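Local atomic coordinates of DNA repair protein RECN (Deinococcus radiodurans, PDB entry 4ABY), a protein that probably takes part in the recombinational repair of DNA double-strand breaks as an SMC-like ATPase, represented here by its nucleotide-binding head domain. Residues F62-G67 with V351-A356; A117-S122 with V136-L141; D243-V248 with L306-V311; A257-A262 with V277-S282; A332-A337 with L355-A360. One frame throughout, in Å; residues are numbered along the deposited sequence.

Interaction 1 (F62-G67 with V351-A356); sequences FCAFTG and VVTHLA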
# COMPACT_ATOMS: atom_id res chain seq x y z
N PHE A 62 -4.99 5.11 -12.98
CA PHE A 62 -5.98 5.17 -11.92
C PHE A 62 -7.25 4.43 -12.32
O PHE A 62 -7.99 4.87 -13.21
CB PHE A 62 -6.29 6.64 -11.59
CG PHE A 62 -7.27 6.82 -10.48
CD1 PHE A 62 -7.73 5.74 -9.75
CD2 PHE A 62 -7.73 8.08 -10.16
CE1 PHE A 62 -8.64 5.91 -8.73
CE2 PHE A 62 -8.63 8.27 -9.13
CZ PHE A 62 -9.09 7.18 -8.42
N CYS A 63 -7.50 3.30 -11.67
CA CYS A 63 -8.70 2.52 -11.92
C CYS A 63 -9.68 2.68 -10.78
O CYS A 63 -9.36 2.35 -9.64
CB CYS A 63 -8.34 1.05 -12.09
SG CYS A 63 -7.16 0.76 -13.40
N ALA A 64 -10.87 3.18 -11.07
CA ALA A 64 -11.88 3.38 -10.04
C ALA A 64 -12.96 2.32 -10.14
O ALA A 64 -13.45 2.01 -11.22
CB ALA A 64 -12.48 4.76 -10.15
N PHE A 65 -13.34 1.77 -8.99
CA PHE A 65 -14.42 0.80 -8.94
C PHE A 65 -15.58 1.37 -8.13
O PHE A 65 -15.43 1.75 -6.97
CB PHE A 65 -13.91 -0.51 -8.35
CG PHE A 65 -12.92 -1.21 -9.23
CD1 PHE A 65 -11.63 -0.71 -9.37
CD2 PHE A 65 -13.27 -2.35 -9.94
CE1 PHE A 65 -10.71 -1.34 -10.19
CE2 PHE A 65 -12.35 -2.98 -10.76
CZ PHE A 65 -11.07 -2.48 -10.88
N THR A 66 -16.73 1.44 -8.76
CA THR A 66 -17.90 2.01 -8.17
C THR A 66 -19.06 1.09 -8.36
O THR A 66 -18.91 0.04 -8.86
CB THR A 66 -18.17 3.33 -8.77
OG1 THR A 66 -18.58 3.15 -10.10
CG2 THR A 66 -16.96 4.05 -8.83
N GLY A 67 -20.22 1.49 -7.90
CA GLY A 67 -21.37 0.63 -7.98
C GLY A 67 -21.60 -0.07 -6.68
O GLY A 67 -22.00 0.50 -5.74
N VAL A 351 -8.58 1.75 -6.57
CA VAL A 351 -9.40 2.15 -5.44
C VAL A 351 -10.87 1.86 -5.70
O VAL A 351 -11.35 1.93 -6.83
CB VAL A 351 -9.23 3.64 -5.10
CG1 VAL A 351 -7.79 4.08 -5.31
CG2 VAL A 351 -10.17 4.48 -5.94
N VAL A 352 -11.59 1.52 -4.63
CA VAL A 352 -13.03 1.39 -4.67
C VAL A 352 -13.60 2.63 -3.98
O VAL A 352 -13.19 2.95 -2.86
CB VAL A 352 -13.51 0.13 -3.94
CG1 VAL A 352 -15.01 0.01 -3.99
CG2 VAL A 352 -12.87 -1.10 -4.55
N THR A 353 -14.53 3.32 -4.63
CA THR A 353 -14.99 4.60 -4.11
C THR A 353 -16.49 4.81 -4.29
O THR A 353 -17.10 4.23 -5.18
CB THR A 353 -14.22 5.76 -4.77
OG1 THR A 353 -14.63 7.01 -4.20
CG2 THR A 353 -14.49 5.79 -6.27
N HIS A 354 -17.06 5.65 -3.42
CA HIS A 354 -18.47 6.03 -3.53
C HIS A 354 -18.62 7.52 -3.79
O HIS A 354 -19.73 8.04 -3.89
CB HIS A 354 -19.25 5.62 -2.28
CG HIS A 354 -18.68 6.15 -1.00
ND1 HIS A 354 -17.68 5.49 -0.31
CD2 HIS A 354 -18.96 7.27 -0.29
CE1 HIS A 354 -17.37 6.19 0.77
NE2 HIS A 354 -18.13 7.27 0.81
N LEU A 355 -17.48 8.20 -3.91
CA LEU A 355 -17.45 9.65 -4.13
C LEU A 355 -17.18 9.98 -5.59
O LEU A 355 -16.18 9.55 -6.15
CB LEU A 355 -16.37 10.29 -3.25
CG LEU A 355 -16.55 10.20 -1.74
CD1 LEU A 355 -15.33 10.74 -1.02
CD2 LEU A 355 -17.81 10.94 -1.32
N ALA A 356 -18.07 10.76 -6.19
CA ALA A 356 -17.92 11.13 -7.59
C ALA A 356 -16.63 11.89 -7.84
O ALA A 356 -16.06 11.81 -8.93
CB ALA A 356 -19.11 11.94 -8.05
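Strands 62-67 and 348-352 lie next to each other in the mainly parallel core sheet of the P-loop ATPase fold, Ala64 pairing with Val351 and Phe65 with Val352. Three backbone bonds join them: Val351 N gives to Cys63 O (3.2 Å), Phe65 N to Val351 O (2.9 Å) and Thr353 N to Phe65 O (3.0 Å). On the Ala64 face, Val351 CG2 comes up to the edge of the Phe62 ring, 3.5 Å from CE1, the two side chains crossing at about a right angle. On the other face, Phe65 CB rests 4.0 Å from Val352 CG2, and Tyr366 stacks on the Phe65 ring. Thr66 and Thr353 lie side by side, methyl beside methyl. With OG1 anti to its backbone N (chi1 -176°), Thr353 accepts from Leu355 N in an ST turn and also bonds to Asp325. An alanine here would probably leave Leu355 N without that acceptor, cost Asp325 a partner and open a gap beside the Thr66 methyl. Gly67, at the end of this strand, belongs to the predicted ATP site; the directional backbone bonds and the buried apolar side chains beside them are consistent with a firm base for the P-loop.

Interaction 2 (A117-S122 with V136-L141); sequences ASRRLS and VSVREL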
# COMPACT_ATOMS: atom_id res chain seq x y z
N ALA A 117 0.25 -15.38 -11.05
CA ALA A 117 0.26 -15.90 -9.69
C ALA A 117 -1.16 -16.33 -9.38
O ALA A 117 -2.11 -15.76 -9.90
CB ALA A 117 0.72 -14.83 -8.71
N SER A 118 -1.31 -17.35 -8.55
CA SER A 118 -2.64 -17.80 -8.19
C SER A 118 -2.72 -18.27 -6.75
O SER A 118 -1.72 -18.66 -6.14
CB SER A 118 -3.12 -18.90 -9.13
OG SER A 118 -2.71 -20.18 -8.68
N ARG A 119 -3.94 -18.22 -6.21
CA ARG A 119 -4.21 -18.68 -4.86
C ARG A 119 -5.52 -19.44 -4.88
O ARG A 119 -6.54 -18.90 -5.30
CB ARG A 119 -4.29 -17.49 -3.91
CG ARG A 119 -4.48 -17.84 -2.45
CD ARG A 119 -3.28 -18.57 -1.88
NE ARG A 119 -3.33 -18.61 -0.42
CZ ARG A 119 -2.87 -17.65 0.37
NH1 ARG A 119 -2.32 -16.56 -0.17
NH2 ARG A 119 -2.96 -17.76 1.68
N ARG A 120 -5.49 -20.71 -4.47
CA ARG A 120 -6.69 -21.54 -4.42
C ARG A 120 -7.01 -21.92 -2.99
O ARG A 120 -6.15 -22.44 -2.28
CB ARG A 120 -6.50 -22.81 -5.25
CG ARG A 120 -7.70 -23.75 -5.22
CD ARG A 120 -7.43 -25.04 -5.99
NE ARG A 120 -6.53 -25.93 -5.27
CZ ARG A 120 -6.93 -26.82 -4.36
NH1 ARG A 120 -8.22 -26.93 -4.06
NH2 ARG A 120 -6.05 -27.60 -3.74
N LEU A 121 -8.23 -21.65 -2.55
CA LEU A 121 -8.66 -22.06 -1.23
C LEU A 121 -9.69 -23.17 -1.34
O LEU A 121 -10.63 -23.08 -2.12
CB LEU A 121 -9.23 -20.89 -0.45
CG LEU A 121 -8.22 -19.84 -0.01
CD1 LEU A 121 -8.90 -18.81 0.86
CD2 LEU A 121 -7.07 -20.50 0.74
N SER A 122 -9.50 -24.22 -0.56
CA SER A 122 -10.40 -25.36 -0.61
C SER A 122 -11.20 -25.47 0.67
O SER A 122 -10.66 -25.32 1.76
CB SER A 122 -9.61 -26.64 -0.85
OG SER A 122 -10.46 -27.77 -0.84
N VAL A 136 3.99 -23.54 -5.68
CA VAL A 136 5.03 -23.05 -4.77
C VAL A 136 4.45 -22.89 -3.42
O VAL A 136 3.30 -23.14 -3.23
CB VAL A 136 5.59 -21.70 -5.14
CG1 VAL A 136 5.99 -21.64 -6.51
CG2 VAL A 136 4.64 -20.68 -4.87
N SER A 137 5.29 -22.51 -2.46
CA SER A 137 4.83 -22.21 -1.10
C SER A 137 4.25 -20.81 -0.95
O SER A 137 4.58 -19.90 -1.71
CB SER A 137 6.00 -22.39 -0.13
OG SER A 137 6.97 -21.39 -0.35
N VAL A 138 3.39 -20.63 0.05
CA VAL A 138 2.79 -19.33 0.30
C VAL A 138 3.86 -18.26 0.59
O VAL A 138 3.73 -17.12 0.17
CB VAL A 138 1.79 -19.38 1.46
CG1 VAL A 138 1.17 -18.02 1.69
CG2 VAL A 138 0.73 -20.42 1.17
N ARG A 139 4.91 -18.65 1.31
CA ARG A 139 6.00 -17.74 1.62
C ARG A 139 6.64 -17.18 0.34
O ARG A 139 7.03 -16.01 0.29
CB ARG A 139 7.04 -18.45 2.49
CG ARG A 139 7.86 -17.53 3.39
CD ARG A 139 9.29 -17.43 2.89
NE ARG A 139 9.83 -18.75 2.54
CZ ARG A 139 10.80 -18.94 1.65
NH1 ARG A 139 11.34 -17.91 1.01
NH2 ARG A 139 11.22 -20.17 1.39
N GLU A 140 6.74 -18.01 -0.69
CA GLU A 140 7.33 -17.61 -1.96
C GLU A 140 6.37 -16.75 -2.78
O GLU A 140 6.80 -15.86 -3.52
CB GLU A 140 7.77 -18.83 -2.77
CG GLU A 140 8.73 -19.73 -2.02
CD GLU A 140 9.19 -20.91 -2.85
OE1 GLU A 140 9.92 -20.69 -3.85
OE2 GLU A 140 8.83 -22.05 -2.51
N LEU A 141 5.08 -17.04 -2.65
CA LEU A 141 4.05 -16.22 -3.28
C LEU A 141 4.14 -14.81 -2.71
O LEU A 141 4.05 -13.83 -3.44
CB LEU A 141 2.67 -16.80 -3.01
CG LEU A 141 1.45 -16.09 -3.59
CD1 LEU A 141 1.55 -15.97 -5.10
CD2 LEU A 141 0.18 -16.81 -3.20
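Arg119 NH2 is hydrogen-bonded to the carbonyl O of Gly86, while Val138 CG1 packs over one face of the same guanidinium, 4.1 Å from NH2. A weaker bond ties Arg119 NH1 to Leu82 O, so the charged group is held by carbonyls outside the two segments and is merely covered by the helix here. CG is anti to the backbone N (chi1 -176°) and the chain bends at chi2 (66°), which places CD; the Arg119 and Val138 side chains as wholes cross at about a right angle.

Leu141 does most of the remaining work, its two methyls dividing the strand between them. CD1 meets Ala117 CB at 3.9 Å. CD2 lies 3.9 Å from Arg119 NH1 and 4.0 Å from Ser118 O, meeting the guanidinium obliquely. Ala117 and Arg119 alternate with Ser118 along the strand and present the same sheet face, which is why one leucine can reach both of them.

The helix start is fixed within its own segment. Ser137, at the N-cap, has its OG 2.9 Å from Glu140 OE2, donating to that oxygen's anti lone pair, and accepts a weak bond from Glu140 N. One turn in, Leu141 also packs on Ala129 and Leu131 of strand 127-131. The arrangement is a short helix folded back, after edge strand 134-136, onto the antiparallel beta sheet that accompanies the nucleotide-binding core in ABC-type heads.

Interaction 3 (D243-V248 with L306-V311); sequences DSLLAV and LAVSTV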
# COMPACT_ATOMS: atom_id res chain seq x y z
N ASP A 243 8.12 17.46 7.09
CA ASP A 243 7.42 18.66 6.66
C ASP A 243 6.77 18.47 5.29
O ASP A 243 5.69 18.99 5.03
CB ASP A 243 8.37 19.85 6.63
CG ASP A 243 8.47 20.55 7.97
OD1 ASP A 243 7.68 20.20 8.88
OD2 ASP A 243 9.33 21.44 8.11
N SER A 244 7.44 17.72 4.43
CA SER A 244 6.97 17.52 3.07
C SER A 244 5.78 16.57 3.06
O SER A 244 4.89 16.69 2.22
CB SER A 244 8.08 16.99 2.18
OG SER A 244 8.36 15.64 2.50
N LEU A 245 5.78 15.62 3.99
CA LEU A 245 4.68 14.68 4.11
C LEU A 245 3.47 15.35 4.73
O LEU A 245 2.36 15.27 4.20
CB LEU A 245 5.10 13.47 4.94
CG LEU A 245 6.12 12.56 4.26
CD1 LEU A 245 6.64 11.50 5.22
CD2 LEU A 245 5.50 11.93 3.03
N LEU A 246 3.68 16.04 5.85
CA LEU A 246 2.59 16.77 6.50
C LEU A 246 1.92 17.77 5.57
O LEU A 246 0.72 18.00 5.66
CB LEU A 246 3.10 17.45 7.77
CG LEU A 246 3.31 16.49 8.95
CD1 LEU A 246 3.94 17.21 10.12
CD2 LEU A 246 2.00 15.85 9.35
N ALA A 247 2.69 18.37 4.67
CA ALA A 247 2.15 19.32 3.70
C ALA A 247 0.98 18.71 2.94
O ALA A 247 -0.01 19.39 2.65
CB ALA A 247 3.23 19.76 2.73
N VAL A 248 1.10 17.43 2.60
CA VAL A 248 0.06 16.72 1.87
C VAL A 248 -1.01 16.16 2.81
O VAL A 248 -2.20 16.42 2.64
CB VAL A 248 0.63 15.59 1.02
CG1 VAL A 248 -0.49 14.84 0.32
CG2 VAL A 248 1.62 16.15 0.01
N LEU A 306 -1.21 7.03 1.12
CA LEU A 306 -1.30 7.74 -0.15
C LEU A 306 -0.32 8.91 -0.20
O LEU A 306 0.45 9.04 -1.14
CB LEU A 306 -2.73 8.23 -0.40
CG LEU A 306 -2.95 9.13 -1.62
CD1 LEU A 306 -2.56 8.40 -2.90
CD2 LEU A 306 -4.39 9.58 -1.69
N ALA A 307 -0.36 9.75 0.83
CA ALA A 307 0.52 10.92 0.90
C ALA A 307 1.98 10.51 0.79
O ALA A 307 2.71 11.03 -0.05
CB ALA A 307 0.28 11.68 2.19
N VAL A 308 2.40 9.59 1.64
CA VAL A 308 3.77 9.09 1.59
C VAL A 308 4.08 8.51 0.21
O VAL A 308 5.16 8.73 -0.33
CB VAL A 308 4.02 8.02 2.66
CG1 VAL A 308 5.49 7.63 2.67
CG2 VAL A 308 3.60 8.52 4.02
N SER A 309 3.13 7.78 -0.36
CA SER A 309 3.33 7.16 -1.66
C SER A 309 3.53 8.17 -2.80
O SER A 309 4.35 7.94 -3.69
CB SER A 309 2.18 6.20 -1.99
OG SER A 309 2.25 5.04 -1.18
N THR A 310 2.81 9.29 -2.79
CA THR A 310 2.97 10.27 -3.86
C THR A 310 4.18 11.17 -3.62
O THR A 310 4.85 11.57 -4.57
CB THR A 310 1.74 11.16 -4.02
OG1 THR A 310 1.62 12.02 -2.89
CG2 THR A 310 0.49 10.33 -4.15
N VAL A 311 4.45 11.48 -2.36
CA VAL A 311 5.55 12.38 -2.01
C VAL A 311 6.91 11.73 -2.21
O VAL A 311 7.83 12.36 -2.74
CB VAL A 311 5.43 12.87 -0.55
CG1 VAL A 311 6.66 13.69 -0.16
CG2 VAL A 311 4.16 13.69 -0.37
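Val248 and Val311 meet methyl to methyl, CG2 to CG2 at 3.6 Å, the two side chains passing in opposite senses. The helix axes around them approach to 9.0 Å, with 122° between their N-to-C directions, so the contact is a crossing of limited length and not a long parallel seam. Val248 uses both branches. CG1, anti to the backbone N (chi1 177°), points to Ala307 and stops 3.8 Å from its CB; CG2, on the other branch, takes Val311. The small alanine permits a close backbone approach here, with Val248 CA and Ala307 CA 5.9 Å apart.

One turn earlier on helix 214-249, Leu245 enters from the flank. Its CD2 methyl lodges between Val308 and Val311, 3.6 Å from Val308 CA and 3.7 Å from Val311 CB, and touches Val308 CG2 as well; the leucine and Val311 side chains are set at a slant to one another. At the more open margin, Ser244 OG lies 3.7 Å from Val311 CG1, but its polar partner is Leu241 O in its own helix.

Neighbours extend the patch. Leu245 also rests on Met259 of the adjoining two-stranded sheet, and Val248 reaches Gln339 of helix 330-343, whose OE1 bonds to Thr310 OG1. Helix 214-249 probably belongs to the base of the coiled-coil arm, as in SMC-like proteins, and helix 298-312 starts at the ABC signature sequence. The contact between these segments is almost wholly aliphatic, with no polar bond between them to set a direction.

Interaction 4 (A257-A262 with V277-S282); sequences ARMEFA and VLLRFS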
# COMPACT_ATOMS: atom_id res chain seq x y z
N ALA A 257 -2.68 17.10 11.80
CA ALA A 257 -1.86 15.92 11.92
C ALA A 257 -0.48 16.32 12.39
O ALA A 257 0.05 17.35 11.97
CB ALA A 257 -1.78 15.18 10.60
N ARG A 258 0.09 15.53 13.30
CA ARG A 258 1.46 15.73 13.75
C ARG A 258 2.25 14.47 13.43
O ARG A 258 1.72 13.36 13.51
CB ARG A 258 1.52 16.02 15.25
CG ARG A 258 0.85 17.30 15.69
CD ARG A 258 1.48 17.81 16.99
NE ARG A 258 0.54 18.58 17.81
CZ ARG A 258 0.90 19.32 18.85
NH1 ARG A 258 2.18 19.41 19.20
NH2 ARG A 258 -0.01 19.98 19.55
N MSE A 259 3.52 14.64 13.07
CA MSE A 259 4.35 13.52 12.65
C MSE A 259 5.81 13.79 12.96
O MSE A 259 6.27 14.93 12.90
CB MSE A 259 4.17 13.27 11.15
CG MSE A 259 5.17 12.30 10.55
SE MSE A 259 4.83 11.90 8.67
CE MSE A 259 3.22 10.82 8.86
N GLU A 260 6.54 12.74 13.31
CA GLU A 260 7.97 12.87 13.56
C GLU A 260 8.69 11.53 13.40
O GLU A 260 8.10 10.47 13.58
CB GLU A 260 8.21 13.41 14.97
CG GLU A 260 8.09 12.35 16.06
CD GLU A 260 8.34 12.91 17.44
OE1 GLU A 260 8.41 14.15 17.57
OE2 GLU A 260 8.48 12.11 18.39
N PHE A 261 9.97 11.60 13.06
CA PHE A 261 10.83 10.42 13.10
C PHE A 261 11.57 10.38 14.43
O PHE A 261 12.22 11.35 14.81
CB PHE A 261 11.83 10.43 11.95
CG PHE A 261 11.26 9.97 10.65
CD1 PHE A 261 11.06 8.62 10.41
CD2 PHE A 261 10.91 10.88 9.67
CE1 PHE A 261 10.52 8.19 9.21
CE2 PHE A 261 10.38 10.45 8.47
CZ PHE A 261 10.19 9.11 8.24
N ALA A 262 11.46 9.27 15.14
CA ALA A 262 12.13 9.12 16.42
C ALA A 262 13.28 8.13 16.32
O ALA A 262 13.12 7.03 15.79
CB ALA A 262 11.14 8.67 17.49
N VAL A 277 15.09 3.55 13.77
CA VAL A 277 14.37 4.71 13.24
C VAL A 277 12.88 4.41 13.13
O VAL A 277 12.47 3.54 12.36
CB VAL A 277 14.93 5.17 11.89
CG1 VAL A 277 14.01 6.22 11.28
CG2 VAL A 277 16.33 5.73 12.06
N LEU A 278 12.08 5.15 13.89
CA LEU A 278 10.65 4.90 13.97
C LEU A 278 9.84 6.09 13.49
O LEU A 278 10.23 7.24 13.69
CB LEU A 278 10.26 4.56 15.41
CG LEU A 278 10.95 3.33 16.00
CD1 LEU A 278 11.36 3.58 17.45
CD2 LEU A 278 10.06 2.11 15.88
N LEU A 279 8.71 5.80 12.86
CA LEU A 279 7.81 6.85 12.37
C LEU A 279 6.58 6.94 13.26
O LEU A 279 5.82 5.98 13.38
CB LEU A 279 7.41 6.57 10.93
CG LEU A 279 6.55 7.66 10.30
CD1 LEU A 279 7.28 8.99 10.35
CD2 LEU A 279 6.17 7.29 8.87
N ARG A 280 6.38 8.10 13.86
CA ARG A 280 5.27 8.30 14.79
C ARG A 280 4.30 9.35 14.25
O ARG A 280 4.71 10.30 13.60
CB ARG A 280 5.81 8.72 16.16
CG ARG A 280 6.81 7.72 16.75
CD ARG A 280 7.39 8.18 18.08
NE ARG A 280 6.40 8.19 19.15
CZ ARG A 280 6.27 9.17 20.04
NH1 ARG A 280 7.09 10.22 19.98
NH2 ARG A 280 5.34 9.11 20.98
N PHE A 281 3.01 9.16 14.52
CA PHE A 281 1.98 9.97 13.89
C PHE A 281 0.74 10.11 14.77
O PHE A 281 0.31 9.15 15.41
CB PHE A 281 1.61 9.35 12.54
CG PHE A 281 0.48 10.04 11.83
CD1 PHE A 281 0.71 11.17 11.06
CD2 PHE A 281 -0.82 9.56 11.92
CE1 PHE A 281 -0.32 11.80 10.40
CE2 PHE A 281 -1.86 10.18 11.26
CZ PHE A 281 -1.61 11.31 10.50
N SER A 282 0.18 11.31 14.79
CA SER A 282 -1.11 11.56 15.41
C SER A 282 -2.01 12.26 14.41
O SER A 282 -1.61 13.26 13.80
CB SER A 282 -0.96 12.42 16.67
OG SER A 282 -0.48 13.71 16.34
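Arg258 and Ser282, Glu260 and Arg280, and Ala262 and Leu278 form three hydrogen-bonded pairs of an antiparallel two-stranded sheet, and in each pair both backbone N-H groups find the opposite carbonyl. Representative bonds are Ser282 N to Arg258 O at 2.9 Å, Arg280 N to Glu260 O at 2.9 Å and Ala262 N to Leu278 O at 2.8 Å. Met259 with Phe281 and Phe261 with Leu279 are the non-hydrogen-bonded pairs between them. On its far side, the backbone of Phe281 bonds to Gly290.

Charge is matched on the face of Glu260 and Arg280, which run alongside each other in the same direction. Arg280 NH1 reaches Glu260 OE2 at 2.8 Å, near the guanidinium plane; this is a salt bridge, but its hydrogen bond is bent to 124° and weak. The carboxylate and guanidinium planes are 57° apart. Ala262 CB supports the arginine stem, 3.8 Å from its CD.

The opposite face is apolar. Leu279 CD1 sits over the Phe261 ring, 3.6 Å from the centroid and 15° off the normal, a CH-pi contact. Met259, present as selenomethionine, bends at chi3 and brings CE 3.4 Å from Phe281 CD1. Leu241 and Val242 of the arm helix, and Leu169, also pack on Phe261. An alanine in place of Phe261 would probably leave the Leu279 methyl without its ring and open a gap toward those helices. The backbone polar groups thus pair across the strands and Glu260 pairs with Arg280 on one face, while the other is given over to apolar packing against helices.

Interaction 5 (A332-A337 with L355-A360); sequences AAIAVA and LAQIAA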
# COMPACT_ATOMS: atom_id res chain seq x y z
N ALA A 332 -11.66 17.83 1.13
CA ALA A 332 -10.75 16.74 1.47
C ALA A 332 -10.76 15.63 0.41
O ALA A 332 -9.71 15.10 0.06
CB ALA A 332 -11.11 16.17 2.82
N ALA A 333 -11.95 15.31 -0.08
CA ALA A 333 -12.13 14.26 -1.08
C ALA A 333 -11.49 14.61 -2.43
O ALA A 333 -10.94 13.75 -3.11
CB ALA A 333 -13.60 13.95 -1.25
N ILE A 334 -11.57 15.88 -2.81
CA ILE A 334 -10.93 16.36 -4.03
C ILE A 334 -9.41 16.28 -3.94
O ILE A 334 -8.74 15.90 -4.91
CB ILE A 334 -11.34 17.81 -4.35
CG1 ILE A 334 -12.76 17.84 -4.93
CG2 ILE A 334 -10.35 18.45 -5.32
CD1 ILE A 334 -13.26 19.23 -5.24
N ALA A 335 -8.86 16.64 -2.79
CA ALA A 335 -7.42 16.57 -2.56
C ALA A 335 -6.93 15.13 -2.69
O ALA A 335 -5.85 14.88 -3.23
CB ALA A 335 -7.07 17.12 -1.20
N VAL A 336 -7.73 14.18 -2.20
CA VAL A 336 -7.39 12.77 -2.31
C VAL A 336 -7.39 12.33 -3.77
O VAL A 336 -6.44 11.70 -4.23
CB VAL A 336 -8.34 11.87 -1.48
CG1 VAL A 336 -8.17 10.42 -1.86
CG2 VAL A 336 -8.08 12.06 -0.00
N ALA A 337 -8.44 12.68 -4.50
CA ALA A 337 -8.52 12.34 -5.92
C ALA A 337 -7.30 12.89 -6.66
O ALA A 337 -6.77 12.25 -7.57
CB ALA A 337 -9.80 12.87 -6.53
N LEU A 355 -17.48 8.20 -3.91
CA LEU A 355 -17.45 9.65 -4.13
C LEU A 355 -17.18 9.98 -5.59
O LEU A 355 -16.18 9.55 -6.15
CB LEU A 355 -16.37 10.29 -3.25
CG LEU A 355 -16.55 10.20 -1.74
CD1 LEU A 355 -15.33 10.74 -1.02
CD2 LEU A 355 -17.81 10.94 -1.32
N ALA A 356 -18.07 10.76 -6.19
CA ALA A 356 -17.92 11.13 -7.59
C ALA A 356 -16.63 11.89 -7.84
O ALA A 356 -16.06 11.81 -8.93
CB ALA A 356 -19.11 11.94 -8.05
N GLN A 357 -16.16 12.63 -6.84
CA GLN A 357 -14.93 13.39 -6.97
C GLN A 357 -13.77 12.47 -7.33
O GLN A 357 -12.96 12.78 -8.20
CB GLN A 357 -14.61 14.14 -5.68
CG GLN A 357 -15.56 15.28 -5.38
CD GLN A 357 -16.86 14.81 -4.78
OE1 GLN A 357 -16.89 13.88 -3.97
NE2 GLN A 357 -17.95 15.47 -5.15
N ILE A 358 -13.69 11.33 -6.64
CA ILE A 358 -12.61 10.39 -6.86
C ILE A 358 -12.77 9.64 -8.17
O ILE A 358 -11.82 9.51 -8.94
CB ILE A 358 -12.50 9.41 -5.69
CG1 ILE A 358 -12.28 10.18 -4.39
CG2 ILE A 358 -11.38 8.41 -5.93
CD1 ILE A 358 -12.17 9.31 -3.16
N ALA A 359 -13.98 9.15 -8.44
CA ALA A 359 -14.25 8.38 -9.65
C ALA A 359 -13.90 9.17 -10.91
O ALA A 359 -13.30 8.64 -11.84
CB ALA A 359 -15.70 7.94 -9.69
N ALA A 360 -14.27 10.44 -10.91
CA ALA A 360 -14.12 11.29 -12.09
C ALA A 360 -12.67 11.50 -12.52
O ALA A 360 -12.42 11.96 -13.63
CB ALA A 360 -14.79 12.63 -11.85
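Ala337 and Ile358 mark the close part of this contact: their CA atoms are 4.6 Å apart, a distance that the small alanine side chain permits. Ala337 CB lies 3.6 Å from Gln357 O and 3.8 Å from Ile358 CA, so here helix 330-343 meets the backbone of the next helix directly. A turn earlier, Ala333 does the same job against a side chain, its CB meeting Leu355 CD1 at 3.7 Å. Ile358 fits in between, with CG1 4.0 Å from Ala333 O. Deeper in, Val336 CG1 and Ile358 CD1 are only loosely apposed, at 4.3 Å.

The outer margin is different in kind. Ile334, exposed to solvent, crosses Gln357 at about a right angle, and their stems touch at CG1 and CG, 3.8 Å apart. Gln357 bends at chi2 (80°), so CD turns away from an extended course, and its OE1 stands near Ala333 CB as a neighbour, not a partner.

Other helices pack around it. Leu355, whose side chain is about 9 Å from that of Thr69 in the predicted ATP site, follows core strand 348-352 by three residues. Val336 packs on Leu306 and Arg303 of helix 298-312. Ala356 and Ala359 face Ile393 of helix 387-398, while Gln357 touches Leu412 of helix 403-413. The short helix 356-359 thus lies between helix 330-343 and the two C-terminal helices.

From the N terminus, strand 62-67 opens interaction 1, which closes only at 351-356 and so encloses interactions 2, 3 and 4. Interaction 2 closes first, a short loop at 117-141 within the antiparallel beta sheet region. The chain then passes through the arm: helix 214-249 opens interaction 3, interaction 4 is completed inside that loop, and helix 298-312 closes it, with Leu245 and Leu246 resting on Met259. Interaction 5 follows in series, touching interaction 3 through Leu306 and Val336, and ends on the stretch that completes interaction 1, sharing Leu355 and Ala356. Core sheet, the base of the arm and helices 298-312 and 330-343 are thereby joined, while interaction 2 stands apart.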